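Local coordinates for protein oxalate biosynthetic component 1 (Burkholderia thailandensis, PDB 5IKY) that is a bifunctional enzyme of quorum-sensing-dependent oxalate production, combining serine hydrolase activity with an additional lyase activity, at residues A[937-940]-A[941-945]. Numbering follows the deposited sequence.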
loop_
_atom_site.group_PDB
_atom_site.type_symbol
_atom_site.label_atom_id
_atom_site.label_comp_id
_atom_site.label_asym_id
_atom_site.label_seq_id
_atom_site.Cartn_x
_atom_site.Cartn_y
_atom_site.Cartn_z
ATOM N N GLY A 937 9.682 -20.893 -15.775
ATOM C CA GLY A 937 10.881 -21.706 -15.854
ATOM C C GLY A 937 11.074 -22.602 -14.647
ATOM O O GLY A 937 11.516 -23.744 -14.775
ATOM N N ILE A 938 10.736 -22.087 -13.469
ATOM C CA ILE A 938 10.877 -22.855 -12.239
ATOM C C ILE A 938 9.912 -24.045 -12.229
ATOM O O ILE A 938 10.189 -25.076 -11.615
ATOM C CB ILE A 938 10.646 -21.967 -10.988
ATOM C CG1 ILE A 938 10.949 -22.745 -9.705
ATOM C CG2 ILE A 938 9.230 -21.408 -10.966
ATOM C CD1 ILE A 938 12.342 -23.330 -9.667
ATOM N N ALA A 939 8.792 -23.904 -12.930
ATOM C CA ALA A 939 7.811 -24.981 -13.031
ATOM C C ALA A 939 8.322 -26.094 -13.937
ATOM O O ALA A 939 8.225 -27.275 -13.603
ATOM C CB ALA A 939 6.485 -24.447 -13.544
ATOM N N THR A 940 8.862 -25.703 -15.087
ATOM C CA THR A 940 9.418 -26.652 -16.044
ATOM C C THR A 940 10.555 -27.440 -15.402
ATOM O O THR A 940 10.700 -28.641 -15.630
ATOM C CB THR A 940 9.929 -25.937 -17.315
ATOM O OG1 THR A 940 8.838 -25.273 -17.967
ATOM C CG2 THR A 940 10.558 -26.932 -18.281
ATOM N N ALA A 941 11.345 -26.753 -14.582
ATOM C CA ALA A 941 12.482 -27.364 -13.902
ATOM C C ALA A 941 12.052 -28.470 -12.944
ATOM O O ALA A 941 12.602 -29.570 -12.970
ATOM C CB ALA A 941 13.270 -26.306 -13.156
ATOM N N GLN A 942 11.070 -28.175 -12.098
ATOM C CA GLN A 942 10.591 -29.145 -11.121
ATOM C C GLN A 942 9.902 -30.328 -11.795
ATOM O O GLN A 942 9.820 -31.414 -11.223
ATOM C CB GLN A 942 9.641 -28.480 -10.125
ATOM C CG GLN A 942 10.340 -27.891 -8.912
ATOM C CD GLN A 942 9.426 -27.017 -8.082
ATOM O OE1 GLN A 942 9.404 -27.110 -6.853
ATOM N NE2 GLN A 942 8.667 -26.155 -8.749
ATOM N N GLN A 943 9.411 -30.116 -13.011
ATOM C CA GLN A 943 8.820 -31.202 -13.780
ATOM C C GLN A 943 9.909 -32.117 -14.338
ATOM O O GLN A 943 9.657 -33.288 -14.621
ATOM C CB GLN A 943 7.945 -30.655 -14.909
ATOM C CG GLN A 943 6.593 -30.145 -14.434
ATOM C CD GLN A 943 5.831 -29.404 -15.513
ATOM O OE1 GLN A 943 5.165 -30.014 -16.349
ATOM N NE2 GLN A 943 5.919 -28.079 -15.496
ATOM N N LEU A 944 11.117 -31.581 -14.492
ATOM C CA LEU A 944 12.256 -32.396 -14.906
ATOM C C LEU A 944 12.699 -33.287 -13.752
ATOM O O LEU A 944 13.101 -34.434 -13.956
ATOM C CB LEU A 944 13.427 -31.527 -15.373
ATOM C CG LEU A 944 13.200 -30.506 -16.489
ATOM C CD1 LEU A 944 14.534 -29.998 -17.023
ATOM C CD2 LEU A 944 12.352 -31.085 -17.609
ATOM N N ASP A 945 12.626 -32.744 -12.541
ATOM C CA ASP A 945 12.991 -33.478 -11.336
ATOM C C ASP A 945 12.040 -34.648 -11.111
ATOM O O ASP A 945 12.462 -35.739 -10.724
ATOM C CB ASP A 945 12.981 -32.547 -10.122
ATOM C CG ASP A 945 13.900 -31.352 -10.297
ATOM O OD1 ASP A 945 14.510 -31.220 -11.379
ATOM O OD2 ASP A 945 14.001 -30.534 -9.357
#
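Gln943 reaches back one helical turn and grips the carbonyl of Ala939 twice. Its backbone N donates to Ala939 O at 3.1 Å, tilted modestly from the carbonyl plane. Its NE2 donates to Ala939 O from the opposite face, 72° out of that plane. The N-H...O angle of 156°, with the oxygen near the Gln943 amide plane, shows this side-chain N-H well aimed, although it misses the lone pairs. With CG beside the backbone N (chi1 -77°) and the chain extended beyond it, the amide is carried alongside the helix toward Ala939. Asn855 OD1 takes a further hydrogen bond from NE2 and Ser869 N donates to OE1, fixing the rotation of the amide. Close packing continues where Leu944 CG approaches Thr940 O to 3.2 Å.

Residues 937-945 form the first two and a half turns of helix 937-955, one residue after strand 929-935, the fifth of nine strands across the mixed sheet of the C-terminal alpha/beta-hydrolase domain. That position is consistent with the helix following the nucleophile elbow. Ala941 packs on Leu971 of the neighbouring parallel strand 969-976, and its N donates to Gly937 O at 3.0 Å.

All touching residues are buried, so the contrast is in bond quality, with no solvent face. On the Gln942 side, the backbone N donates to Ile938 O at 3.3 Å. Gln942 NE2 makes only a weak bond to Ile938 O (3.4 Å); its amide also bonds Asp979 O through NE2 and His981 N through OE1. The backbone bond from Leu944 N to Thr940 O is likewise weak.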